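Guanine nucleotide exchange factor p115rhogef (PDB 1IAP) activates Rho-family GTPases as a guanine nucleotide exchange factor, and through its N-terminal RGS-like domain probably engages heterotrimeric G-protein alpha subunits. Local coordinates at residues A20-V25 against G32-C37; T66-V71 against S168-K173; E128-Q133 against E154-H159; E162-I167 against A176-I181. All coordinates share one frame; numbering follows the deposited sequence.

Contact 1 of 4, residues A20-V25 against G32-C37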
loop_
_atom_site.group_PDB
_atom_site.type_symbol
_atom_site.label_atom_id
_atom_site.label_comp_id
_atom_site.label_asym_id
_atom_site.label_seq_id
_atom_site.Cartn_x
_atom_site.Cartn_y
_atom_site.Cartn_z
ATOM N N ALA A 20 -3.810 -6.890 7.326
ATOM C CA ALA A 20 -5.192 -7.365 7.374
ATOM C C ALA A 20 -6.012 -6.595 6.341
ATOM O O ALA A 20 -6.780 -7.182 5.577
ATOM C CB ALA A 20 -5.783 -7.173 8.787
ATOM N N LEU A 21 -5.806 -5.282 6.296
ATOM C CA LEU A 21 -6.508 -4.420 5.351
ATOM C C LEU A 21 -6.147 -4.817 3.923
ATOM O O LEU A 21 -7.021 -4.921 3.065
ATOM C CB LEU A 21 -6.139 -2.953 5.595
ATOM C CG LEU A 21 -6.623 -1.922 4.573
ATOM C CD1 LEU A 21 -8.148 -1.857 4.569
ATOM C CD2 LEU A 21 -6.029 -0.556 4.902
ATOM N N LEU A 22 -4.855 -5.045 3.682
ATOM C CA LEU A 22 -4.370 -5.431 2.366
ATOM C C LEU A 22 -5.004 -6.731 1.899
ATOM O O LEU A 22 -5.430 -6.829 0.752
ATOM C CB LEU A 22 -2.840 -5.575 2.372
ATOM C CG LEU A 22 -1.920 -4.516 1.746
ATOM C CD1 LEU A 22 -2.684 -3.395 1.069
ATOM C CD2 LEU A 22 -0.981 -3.970 2.793
ATOM N N GLN A 23 -5.051 -7.733 2.776
ATOM C CA GLN A 23 -5.651 -9.011 2.402
ATOM C C GLN A 23 -7.115 -8.828 2.038
ATOM O O GLN A 23 -7.599 -9.422 1.078
ATOM C CB GLN A 23 -5.514 -10.052 3.513
ATOM C CG GLN A 23 -6.183 -11.379 3.145
ATOM C CD GLN A 23 -5.880 -12.493 4.112
ATOM O OE1 GLN A 23 -6.737 -13.333 4.403
ATOM N NE2 GLN A 23 -4.650 -12.528 4.600
ATOM N N HIS A 24 -7.810 -7.992 2.803
ATOM C CA HIS A 24 -9.220 -7.711 2.554
ATOM C C HIS A 24 -9.371 -7.091 1.161
ATOM O O HIS A 24 -10.057 -7.638 0.304
ATOM C CB HIS A 24 -9.755 -6.750 3.623
ATOM C CG HIS A 24 -11.204 -6.399 3.458
ATOM N ND1 HIS A 24 -12.220 -7.300 3.688
ATOM C CD2 HIS A 24 -11.805 -5.238 3.104
ATOM C CE1 HIS A 24 -13.385 -6.710 3.485
ATOM N NE2 HIS A 24 -13.161 -5.458 3.131
ATOM N N VAL A 25 -8.691 -5.966 0.942
ATOM C CA VAL A 25 -8.730 -5.252 -0.333
ATOM C C VAL A 25 -8.306 -6.118 -1.527
ATOM O O VAL A 25 -9.002 -6.162 -2.545
ATOM C CB VAL A 25 -7.874 -3.957 -0.265
ATOM C CG1 VAL A 25 -7.763 -3.309 -1.637
ATOM C CG2 VAL A 25 -8.488 -2.986 0.728
ATOM N N GLY A 32 -4.804 -1.782 -6.701
ATOM C CA GLY A 32 -4.029 -0.669 -7.235
ATOM C C GLY A 32 -4.012 0.629 -6.446
ATOM O O GLY A 32 -2.945 1.080 -6.023
ATOM N N PRO A 33 -5.180 1.254 -6.222
ATOM C CA PRO A 33 -5.307 2.515 -5.483
ATOM C C PRO A 33 -4.620 2.562 -4.119
ATOM O O PRO A 33 -3.879 3.502 -3.831
ATOM C CB PRO A 33 -6.820 2.682 -5.366
ATOM C CG PRO A 33 -7.306 2.082 -6.646
ATOM C CD PRO A 33 -6.495 0.811 -6.716
ATOM N N LEU A 34 -4.869 1.563 -3.280
ATOM C CA LEU A 34 -4.262 1.526 -1.955
ATOM C C LEU A 34 -2.754 1.316 -2.051
ATOM O O LEU A 34 -2.000 1.997 -1.378
ATOM C CB LEU A 34 -4.886 0.419 -1.092
ATOM C CG LEU A 34 -4.335 0.211 0.332
ATOM C CD1 LEU A 34 -4.440 1.492 1.167
ATOM C CD2 LEU A 34 -5.096 -0.919 1.010
ATOM N N LEU A 35 -2.327 0.397 -2.914
ATOM C CA LEU A 35 -0.905 0.112 -3.080
ATOM C C LEU A 35 -0.158 1.337 -3.598
ATOM O O LEU A 35 0.976 1.595 -3.201
ATOM C CB LEU A 35 -0.705 -1.071 -4.027
ATOM C CG LEU A 35 -1.223 -2.419 -3.515
ATOM C CD1 LEU A 35 -1.116 -3.459 -4.610
ATOM C CD2 LEU A 35 -0.455 -2.842 -2.265
ATOM N N CYS A 36 -0.817 2.087 -4.471
ATOM C CA CYS A 36 -0.251 3.297 -5.052
ATOM C C CYS A 36 0.008 4.341 -3.961
ATOM O O CYS A 36 1.091 4.925 -3.887
ATOM C CB CYS A 36 -1.203 3.847 -6.117
ATOM S SG CYS A 36 -0.708 5.419 -6.837
ATOM N N CYS A 37 -0.978 4.539 -3.089
ATOM C CA CYS A 37 -0.862 5.497 -1.996
ATOM C C CYS A 37 0.270 5.128 -1.039
ATOM O O CYS A 37 0.996 6.000 -0.564
ATOM C CB CYS A 37 -2.178 5.591 -1.220
ATOM S SG CYS A 37 -3.504 6.474 -2.080
#

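Contact 2 of 4, residues T66-V71 against S168-K173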
loop_
_atom_site.group_PDB
_atom_site.type_symbol
_atom_site.label_atom_id
_atom_site.label_comp_id
_atom_site.label_asym_id
_atom_site.label_seq_id
_atom_site.Cartn_x
_atom_site.Cartn_y
_atom_site.Cartn_z
ATOM N N THR A 66 0.090 0.002 -19.811
ATOM C CA THR A 66 0.038 -1.451 -19.652
ATOM C C THR A 66 0.207 -1.961 -18.222
ATOM O O THR A 66 0.178 -3.171 -17.998
ATOM C CB THR A 66 1.094 -2.157 -20.542
ATOM O OG1 THR A 66 2.411 -1.830 -20.078
ATOM C CG2 THR A 66 0.948 -1.730 -21.995
ATOM N N ALA A 67 0.392 -1.053 -17.263
ATOM C CA ALA A 67 0.576 -1.441 -15.861
ATOM C C ALA A 67 -0.555 -2.308 -15.329
ATOM O O ALA A 67 -1.725 -1.941 -15.408
ATOM C CB ALA A 67 0.751 -0.214 -14.990
ATOM N N VAL A 68 -0.190 -3.459 -14.774
ATOM C CA VAL A 68 -1.163 -4.400 -14.229
ATOM C C VAL A 68 -1.953 -3.778 -13.085
ATOM O O VAL A 68 -3.128 -4.088 -12.893
ATOM C CB VAL A 68 -0.481 -5.673 -13.692
ATOM C CG1 VAL A 68 -1.466 -6.828 -13.701
ATOM C CG2 VAL A 68 0.761 -5.997 -14.504
ATOM N N LEU A 69 -1.302 -2.892 -12.339
ATOM C CA LEU A 69 -1.929 -2.232 -11.201
ATOM C C LEU A 69 -2.257 -0.776 -11.513
ATOM O O LEU A 69 -2.317 0.057 -10.611
ATOM C CB LEU A 69 -1.007 -2.301 -9.978
ATOM C CG LEU A 69 -0.575 -3.667 -9.438
ATOM C CD1 LEU A 69 0.366 -3.449 -8.269
ATOM C CD2 LEU A 69 -1.777 -4.496 -9.005
ATOM N N ARG A 70 -2.512 -0.486 -12.786
ATOM C CA ARG A 70 -2.817 0.875 -13.204
ATOM C C ARG A 70 -3.988 1.465 -12.439
ATOM O O ARG A 70 -5.041 0.835 -12.308
ATOM C CB ARG A 70 -3.108 0.941 -14.705
ATOM C CG ARG A 70 -3.162 2.369 -15.245
ATOM C CD ARG A 70 -3.280 2.390 -16.763
ATOM N NE ARG A 70 -2.792 3.649 -17.318
ATOM C CZ ARG A 70 -3.565 4.596 -17.840
ATOM N NH1 ARG A 70 -4.882 4.438 -17.892
ATOM N NH2 ARG A 70 -3.017 5.716 -18.293
ATOM N N VAL A 71 -3.765 2.652 -11.886
ATOM C CA VAL A 71 -4.790 3.368 -11.142
ATOM C C VAL A 71 -5.328 4.467 -12.059
ATOM O O VAL A 71 -4.666 4.844 -13.027
ATOM C CB VAL A 71 -4.211 4.024 -9.857
ATOM C CG1 VAL A 71 -3.606 2.967 -8.940
ATOM C CG2 VAL A 71 -3.167 5.078 -10.211
ATOM N N SER A 168 -5.995 -13.206 -7.393
ATOM C CA SER A 168 -6.475 -13.120 -8.762
ATOM C C SER A 168 -6.063 -14.365 -9.535
ATOM O O SER A 168 -5.066 -15.018 -9.205
ATOM C CB SER A 168 -5.876 -11.893 -9.454
ATOM O OG SER A 168 -6.228 -11.865 -10.825
ATOM N N THR A 169 -6.831 -14.686 -10.572
ATOM C CA THR A 169 -6.526 -15.832 -11.418
ATOM C C THR A 169 -5.357 -15.463 -12.334
ATOM O O THR A 169 -4.633 -16.335 -12.817
ATOM C CB THR A 169 -7.741 -16.249 -12.269
ATOM O OG1 THR A 169 -7.349 -17.272 -13.192
ATOM C CG2 THR A 169 -8.308 -15.055 -13.031
ATOM N N ASP A 170 -5.190 -14.161 -12.558
ATOM C CA ASP A 170 -4.110 -13.627 -13.385
ATOM C C ASP A 170 -2.825 -13.682 -12.560
ATOM O O ASP A 170 -2.677 -12.942 -11.589
ATOM C CB ASP A 170 -4.431 -12.175 -13.782
ATOM C CG ASP A 170 -3.334 -11.522 -14.622
ATOM O OD1 ASP A 170 -2.362 -12.202 -15.018
ATOM O OD2 ASP A 170 -3.452 -10.313 -14.898
ATOM N N GLU A 171 -1.905 -14.560 -12.953
ATOM C CA GLU A 171 -0.637 -14.722 -12.251
ATOM C C GLU A 171 0.196 -13.446 -12.228
ATOM O O GLU A 171 0.906 -13.181 -11.262
ATOM C CB GLU A 171 0.162 -15.870 -12.865
ATOM C CG GLU A 171 -0.499 -17.238 -12.675
ATOM C CD GLU A 171 0.107 -18.333 -13.545
ATOM O OE1 GLU A 171 -0.560 -19.374 -13.721
ATOM O OE2 GLU A 171 1.238 -18.158 -14.054
ATOM N N GLU A 172 0.112 -12.666 -13.304
ATOM C CA GLU A 172 0.840 -11.408 -13.410
ATOM C C GLU A 172 0.288 -10.423 -12.382
ATOM O O GLU A 172 1.043 -9.726 -11.712
ATOM C CB GLU A 172 0.694 -10.846 -14.829
ATOM C CG GLU A 172 1.321 -9.484 -15.060
ATOM C CD GLU A 172 1.148 -8.987 -16.491
ATOM O OE1 GLU A 172 2.105 -9.109 -17.285
ATOM O OE2 GLU A 172 0.059 -8.467 -16.824
ATOM N N LYS A 173 -1.032 -10.410 -12.229
ATOM C CA LYS A 173 -1.682 -9.519 -11.280
ATOM C C LYS A 173 -1.377 -9.886 -9.826
ATOM O O LYS A 173 -0.972 -9.039 -9.043
ATOM C CB LYS A 173 -3.195 -9.506 -11.520
ATOM C CG LYS A 173 -3.979 -8.598 -10.581
ATOM C CD LYS A 173 -5.423 -8.462 -11.040
ATOM C CE LYS A 173 -6.268 -7.671 -10.047
ATOM N NZ LYS A 173 -6.429 -8.388 -8.748
#

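Contact 3 of 4, residues E128-Q133 against E154-H159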
loop_
_atom_site.group_PDB
_atom_site.type_symbol
_atom_site.label_atom_id
_atom_site.label_comp_id
_atom_site.label_asym_id
_atom_site.label_seq_id
_atom_site.Cartn_x
_atom_site.Cartn_y
_atom_site.Cartn_z
ATOM N N GLU A 128 -8.438 -11.041 12.617
ATOM C CA GLU A 128 -8.948 -10.304 13.766
ATOM C C GLU A 128 -8.384 -10.850 15.079
ATOM O O GLU A 128 -8.154 -10.095 16.018
ATOM C CB GLU A 128 -10.483 -10.310 13.770
ATOM C CG GLU A 128 -11.128 -9.359 14.786
ATOM C CD GLU A 128 -10.640 -7.911 14.679
ATOM O OE1 GLU A 128 -10.391 -7.423 13.557
ATOM O OE2 GLU A 128 -10.501 -7.255 15.732
ATOM N N GLN A 129 -8.141 -12.156 15.135
ATOM C CA GLN A 129 -7.576 -12.765 16.332
ATOM C C GLN A 129 -6.189 -12.179 16.625
ATOM O O GLN A 129 -5.872 -11.868 17.772
ATOM C CB GLN A 129 -7.462 -14.289 16.175
ATOM C CG GLN A 129 -6.701 -14.945 17.320
ATOM C CD GLN A 129 -6.317 -16.385 17.050
ATOM O OE1 GLN A 129 -6.460 -17.238 17.920
ATOM N NE2 GLN A 129 -5.805 -16.660 15.852
ATOM N N GLU A 130 -5.376 -12.017 15.585
ATOM C CA GLU A 130 -4.027 -11.471 15.742
ATOM C C GLU A 130 -4.070 -10.017 16.196
ATOM O O GLU A 130 -3.322 -9.608 17.090
ATOM C CB GLU A 130 -3.229 -11.607 14.437
ATOM C CG GLU A 130 -2.702 -13.022 14.153
ATOM C CD GLU A 130 -3.798 -14.069 14.001
ATOM O OE1 GLU A 130 -4.930 -13.724 13.597
ATOM O OE2 GLU A 130 -3.525 -15.252 14.286
ATOM N N LEU A 131 -4.958 -9.244 15.579
ATOM C CA LEU A 131 -5.133 -7.832 15.923
ATOM C C LEU A 131 -5.635 -7.692 17.357
ATOM O O LEU A 131 -5.252 -6.762 18.069
ATOM C CB LEU A 131 -6.132 -7.184 14.961
ATOM C CG LEU A 131 -5.586 -6.469 13.722
ATOM C CD1 LEU A 131 -4.282 -7.080 13.229
ATOM C CD2 LEU A 131 -6.660 -6.433 12.642
ATOM N N ALA A 132 -6.510 -8.607 17.765
ATOM C CA ALA A 132 -7.052 -8.605 19.126
ATOM C C ALA A 132 -5.934 -8.883 20.114
ATOM O O ALA A 132 -5.817 -8.220 21.137
ATOM C CB ALA A 132 -8.133 -9.672 19.271
ATOM N N GLN A 133 -5.120 -9.893 19.815
ATOM C CA GLN A 133 -4.018 -10.252 20.697
ATOM C C GLN A 133 -3.005 -9.126 20.868
ATOM O O GLN A 133 -2.422 -8.972 21.942
ATOM C CB GLN A 133 -3.344 -11.535 20.217
ATOM C CG GLN A 133 -4.202 -12.774 20.462
ATOM C CD GLN A 133 -3.655 -14.006 19.787
ATOM O OE1 GLN A 133 -3.662 -15.095 20.359
ATOM N NE2 GLN A 133 -3.186 -13.847 18.552
ATOM N N GLU A 154 4.775 -10.149 9.557
ATOM C CA GLU A 154 5.583 -11.092 8.789
ATOM C C GLU A 154 4.820 -12.391 8.543
ATOM O O GLU A 154 4.784 -12.905 7.420
ATOM C CB GLU A 154 6.906 -11.372 9.505
ATOM C CG GLU A 154 7.869 -10.199 9.445
ATOM C CD GLU A 154 9.087 -10.347 10.342
ATOM O OE1 GLU A 154 9.278 -11.425 10.949
ATOM O OE2 GLU A 154 9.857 -9.366 10.432
ATOM N N ARG A 155 4.167 -12.893 9.583
ATOM C CA ARG A 155 3.396 -14.114 9.452
ATOM C C ARG A 155 2.221 -13.909 8.501
ATOM O O ARG A 155 1.900 -14.800 7.708
ATOM C CB ARG A 155 2.891 -14.593 10.818
ATOM C CG ARG A 155 2.030 -15.841 10.718
ATOM C CD ARG A 155 1.720 -16.442 12.074
ATOM N NE ARG A 155 0.700 -17.482 11.973
ATOM C CZ ARG A 155 -0.568 -17.324 12.341
ATOM N NH1 ARG A 155 -0.976 -16.165 12.839
ATOM N NH2 ARG A 155 -1.427 -18.327 12.212
ATOM N N LEU A 156 1.579 -12.744 8.580
ATOM C CA LEU A 156 0.440 -12.461 7.713
ATOM C C LEU A 156 0.905 -12.333 6.268
ATOM O O LEU A 156 0.221 -12.786 5.362
ATOM C CB LEU A 156 -0.296 -11.193 8.146
ATOM C CG LEU A 156 -0.716 -11.035 9.613
ATOM C CD1 LEU A 156 -1.840 -10.018 9.708
ATOM C CD2 LEU A 156 -1.145 -12.358 10.210
ATOM N N LEU A 157 2.083 -11.745 6.061
ATOM C CA LEU A 157 2.630 -11.594 4.710
ATOM C C LEU A 157 2.950 -12.965 4.114
ATOM O O LEU A 157 2.666 -13.233 2.943
ATOM C CB LEU A 157 3.898 -10.728 4.734
ATOM C CG LEU A 157 4.553 -10.428 3.372
ATOM C CD1 LEU A 157 3.520 -9.888 2.398
ATOM C CD2 LEU A 157 5.684 -9.425 3.555
ATOM N N MET A 158 3.543 -13.833 4.927
ATOM C CA MET A 158 3.892 -15.174 4.480
ATOM C C MET A 158 2.625 -15.903 4.054
ATOM O O MET A 158 2.595 -16.568 3.015
ATOM C CB MET A 158 4.596 -15.940 5.603
ATOM C CG MET A 158 4.951 -17.378 5.248
ATOM S SD MET A 158 5.798 -18.228 6.593
ATOM C CE MET A 158 7.497 -17.711 6.288
ATOM N N HIS A 159 1.567 -15.730 4.838
ATOM C CA HIS A 159 0.292 -16.365 4.549
ATOM C C HIS A 159 -0.339 -15.842 3.260
ATOM O O HIS A 159 -0.898 -16.617 2.486
ATOM C CB HIS A 159 -0.673 -16.177 5.716
ATOM C CG HIS A 159 -1.889 -17.044 5.637
ATOM N ND1 HIS A 159 -3.006 -16.696 4.910
ATOM C CD2 HIS A 159 -2.166 -18.242 6.203
ATOM C CE1 HIS A 159 -3.920 -17.641 5.031
ATOM N NE2 HIS A 159 -3.435 -18.591 5.810
#

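Contact 4 of 4, residues E162-I167 against A176-I181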
loop_
_atom_site.group_PDB
_atom_site.type_symbol
_atom_site.label_atom_id
_atom_site.label_comp_id
_atom_site.label_asym_id
_atom_site.label_seq_id
_atom_site.Cartn_x
_atom_site.Cartn_y
_atom_site.Cartn_z
ATOM N N GLU A 162 1.393 -17.358 0.277
ATOM C CA GLU A 162 1.005 -18.751 0.104
ATOM C C GLU A 162 -0.333 -18.817 -0.623
ATOM O O GLU A 162 -0.512 -19.641 -1.519
ATOM C CB GLU A 162 0.916 -19.462 1.457
ATOM C CG GLU A 162 2.264 -19.605 2.149
ATOM C CD GLU A 162 2.199 -20.349 3.474
ATOM O OE1 GLU A 162 1.139 -20.330 4.144
ATOM O OE2 GLU A 162 3.229 -20.948 3.849
ATOM N N MET A 163 -1.255 -17.931 -0.252
ATOM C CA MET A 163 -2.579 -17.881 -0.872
ATOM C C MET A 163 -2.621 -16.899 -2.045
ATOM O O MET A 163 -3.686 -16.386 -2.405
ATOM C CB MET A 163 -3.636 -17.486 0.162
ATOM C CG MET A 163 -3.754 -18.448 1.334
ATOM S SD MET A 163 -4.187 -20.129 0.828
ATOM C CE MET A 163 -2.580 -20.956 0.926
ATOM N N GLN A 164 -1.456 -16.653 -2.640
ATOM C CA GLN A 164 -1.324 -15.722 -3.762
ATOM C C GLN A 164 -2.375 -15.893 -4.857
ATOM O O GLN A 164 -2.923 -14.911 -5.353
ATOM C CB GLN A 164 0.069 -15.841 -4.381
ATOM C CG GLN A 164 0.323 -14.865 -5.510
ATOM C CD GLN A 164 1.638 -15.103 -6.217
ATOM O OE1 GLN A 164 2.626 -15.504 -5.601
ATOM N NE2 GLN A 164 1.660 -14.851 -7.518
ATOM N N HIS A 165 -2.649 -17.142 -5.228
ATOM C CA HIS A 165 -3.615 -17.440 -6.286
ATOM C C HIS A 165 -5.026 -16.925 -6.035
ATOM O O HIS A 165 -5.776 -16.685 -6.983
ATOM C CB HIS A 165 -3.650 -18.946 -6.581
ATOM C CG HIS A 165 -3.894 -19.795 -5.373
ATOM N ND1 HIS A 165 -2.920 -20.048 -4.434
ATOM C CD2 HIS A 165 -5.002 -20.452 -4.955
ATOM C CE1 HIS A 165 -3.416 -20.824 -3.487
ATOM N NE2 HIS A 165 -4.677 -21.083 -3.780
ATOM N N THR A 166 -5.380 -16.739 -4.766
ATOM C CA THR A 166 -6.708 -16.254 -4.408
ATOM C C THR A 166 -6.858 -14.753 -4.643
ATOM O O THR A 166 -7.972 -14.227 -4.639
ATOM C CB THR A 166 -7.050 -16.564 -2.933
ATOM O OG1 THR A 166 -6.223 -15.772 -2.068
ATOM C CG2 THR A 166 -6.836 -18.044 -2.636
ATOM N N ILE A 167 -5.734 -14.063 -4.830
ATOM C CA ILE A 167 -5.749 -12.621 -5.070
ATOM C C ILE A 167 -6.368 -12.363 -6.435
ATOM O O ILE A 167 -7.168 -11.441 -6.608
ATOM C CB ILE A 167 -4.322 -12.029 -5.054
ATOM C CG1 ILE A 167 -3.685 -12.237 -3.676
ATOM C CG2 ILE A 167 -4.355 -10.543 -5.433
ATOM C CD1 ILE A 167 -2.228 -11.792 -3.579
ATOM N N ALA A 176 2.181 -9.084 -8.988
ATOM C CA ALA A 176 2.378 -7.640 -8.858
ATOM C C ALA A 176 1.924 -7.152 -7.484
ATOM O O ALA A 176 2.558 -6.287 -6.881
ATOM C CB ALA A 176 1.615 -6.905 -9.955
ATOM N N VAL A 177 0.826 -7.716 -6.996
ATOM C CA VAL A 177 0.284 -7.357 -5.685
ATOM C C VAL A 177 1.225 -7.819 -4.574
ATOM O O VAL A 177 1.539 -7.058 -3.666
ATOM C CB VAL A 177 -1.116 -7.974 -5.474
ATOM C CG1 VAL A 177 -1.567 -7.827 -4.030
ATOM C CG2 VAL A 177 -2.114 -7.305 -6.404
ATOM N N VAL A 178 1.683 -9.064 -4.654
ATOM C CA VAL A 178 2.598 -9.585 -3.643
ATOM C C VAL A 178 3.899 -8.773 -3.608
ATOM O O VAL A 178 4.369 -8.396 -2.531
ATOM C CB VAL A 178 2.879 -11.087 -3.861
ATOM C CG1 VAL A 178 4.049 -11.547 -2.991
ATOM C CG2 VAL A 178 1.636 -11.886 -3.518
ATOM N N ASN A 179 4.450 -8.470 -4.783
ATOM C CA ASN A 179 5.678 -7.675 -4.878
ATOM C C ASN A 179 5.458 -6.296 -4.268
ATOM O O ASN A 179 6.280 -5.795 -3.496
ATOM C CB ASN A 179 6.096 -7.499 -6.344
ATOM C CG ASN A 179 6.587 -8.783 -6.970
ATOM O OD1 ASN A 179 6.913 -9.736 -6.270
ATOM N ND2 ASN A 179 6.649 -8.814 -8.296
ATOM N N ALA A 180 4.339 -5.680 -4.629
ATOM C CA ALA A 180 3.996 -4.352 -4.140
ATOM C C ALA A 180 3.874 -4.316 -2.623
ATOM O O ALA A 180 4.397 -3.405 -1.972
ATOM C CB ALA A 180 2.701 -3.872 -4.789
ATOM N N ILE A 181 3.172 -5.297 -2.057
ATOM C CA ILE A 181 3.015 -5.352 -0.604
ATOM C C ILE A 181 4.382 -5.634 0.022
ATOM O O ILE A 181 4.769 -4.989 0.993
ATOM C CB ILE A 181 1.980 -6.432 -0.186
ATOM C CG1 ILE A 181 0.580 -5.993 -0.629
ATOM C CG2 ILE A 181 1.998 -6.640 1.320
ATOM C CD1 ILE A 181 -0.471 -7.086 -0.566
#

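Contact 1 of 4, residues A20-V25 against G32-C37
Leu21, Leu22 and Val25 of helix 15-28 close round one leucine, Leu34, on the first turn of helix 32-43. The two short segments run roughly antiparallel, with 149° between their directions, and their axes come no closer than 10.7 Å, a spacing that suits branched aliphatic side chains meeting in the middle. Leu21 points toward the partner helix and offers its fork: its CG lies 4.0 Å from CD2 of Leu34, and its own CD2 rests against the same methyl. It also meets Leu113 and Phe116 of helix 106-121. Leu22 leaves its helix at a less direct angle, yet its CD1 swings across to within 3.5 Å of Leu34 CD2, tighter than usual for two carbons. Its first torsion, -104°, departs from a staggered value. The same CD1 also reaches CD2 of Leu35 at 4.0 Å, bridging two neighbours on the second helix. One turn after Leu21, Val25 adds its CG2 methyl, 4.0 Å from Leu34 CD2, a third side chain on that methyl. Leu34 can serve all three because its CG stands anti to the backbone N (chi1 178°), sending the CD2 branch straight into the gap between the helices. Every touching residue is buried, and the side chains that meet are purely hydrocarbon. The contact therefore rests on shape and the exclusion of water, with leucine and valine supplying bulk that needs no polar partner inside this helical domain.

Contact 2 of 4, residues T66-V71 against S168-K173
Val68 meets the start of helix 171-187 with both its methyl groups. CG1 lies 3.6 Å from CA of Lys173 and 3.9 Å from its CB, against the base of that residue, where backbone and side chain join. CG2 instead packs on Glu172, 3.6 Å from that residue's CG, with the carboxylate oxygen OE2 at 3.5 Å. The methyl thus rests on both the aliphatic CG and the carboxylate end, a van der Waals contact that makes no use of the charge. Glu172 gets there because its CG is anti to the backbone N (chi1 176°) and its extended chain passes obliquely across Val68. Valine suits this partly exposed spot: it is short and forked, so it can touch two successive residues of the helix.

In the next shell, a type I beta turn from Ala67 to Arg70, closed by the bond from Arg70 N to Ala67 O, presents Val68 at its second position. The turn also places Leu69, which packs on Ala176 and Val177 farther along the same helix. On the other side, Asp170 is the N-cap: its OD1 accepts from Glu172 N at 3.0 Å, the donor standing 57° out of the carboxylate plane. Just before it, Ser168 OG receives Asp170 N at 3.1 Å.

The contact thus sets the tight turn that follows helix 48-63 against a helix N-terminus capped by Asp170, with an ST turn at Ser168 leading into it, at the surface of the all-helical RGS-like domain.

Contact 3 of 4, residues E128-Q133 against E154-H159
Glu130 and Arg155 form a salt bridge between helix 128-135 and helix 142-162, a link between two helices of the all-alpha RGS-like domain. The two side chains cross at about a right angle, and their flat ends are turned 41° against each other, so the carboxylate does not lie flush with the guanidinium. A single bond joins them, from Arg155 NH1 to Glu130 OE2 at 3.1 Å, with an N-H...O angle of 155°. From the arginine's side the geometry is favourable, since OE2 sits at the edge of the guanidinium, almost in its plane. From the glutamate's side the donor stands above the carboxylate plane. Arg155 has the length to span the gap, its chain extended from CG to NE, whereas Glu130 is bent at chi2 (61°), which folds its acid group back beside its own helix.

There Gln129 NE2 adds a weak bond to the same OE2. Replacing Glu130 with an alanine would probably leave Arg155 without this anionic mate and free its guanidinium to turn.

Beside the charged pair a looser carbon contact adds to it. Leu156 points toward helix 128-135 and also packs on Trp127 and on Met19 of helix 15-28, while Arg155 likewise touches Trp127. Leucine fits this buried position, and arginine the exposed one beside it. The aliphatic part of Glu130 takes part too: its CG lies 4.3 Å from CD2 of Leu156.

Contact 4 of 4, residues E162-I167 against A176-I181
Ile167 turns its side chain toward Val177 and Val178 of helix 171-187, and its branches can be followed outward one by one. From CB, which directs the group at the helix, the CG2 methyl approaches Val177, 4.1 Å from both CB and CG2 of that residue. The other branch leaves through CG1, beside the backbone N (chi1 -62°), and continues extended to CD1. This tip methyl meets both valines: it comes within 4.0 Å of Val177 CG1 and 3.9 Å of Val178 CG2. Against Val177 the two side chains reach toward each other tip to tip; against Val178 they cross at about a right angle. A branched isoleucine suits the place because its two arms can touch adjacent residues of one helix at once.

Gln164 enters from beside it, its CG 3.8 Å from Val178 CG2, so that this valine methyl is shared by both residues. The polar end of Gln164 is engaged elsewhere, its NE2 donating to Ser174 OG.

Met163 O helps hold the bend of the loop, accepting from both Thr166 N and Thr166 OG1, the latter at 2.6 Å and in the carbonyl plane. An alanine in place of Ile167 would probably open a gap beside Val177 and take away one of the two side chains that meet Val178 CG2.

The loop residues 163-167 follow helix 142-162, where Leu160 also touches Ile167, and fold back over helix 171-187, whose Val177 additionally packs on Pro31 and Leu69.

How the contacts relate
Contact 1 lies deepest, its centre about 5 Å from the centre of the chain, and is wholly aliphatic. Contact 4 is partly buried and still mainly hydrocarbon, and contact 2 lies at the surface, where a valine packs on charged residues. Contact 3, about 17 Å from the chain centre, has two buried residues of three, yet depends on a salt bridge. Contacts 2 and 4 both use helix 171-187, at its first turn and farther along. That helix also ties the set together: Ile181 packs on Leu22 and Leu35 of contact 1 and on Leu157 of segment 154-159. Contacts 2 and 3 do not touch, their nearest atoms being about 12 Å apart.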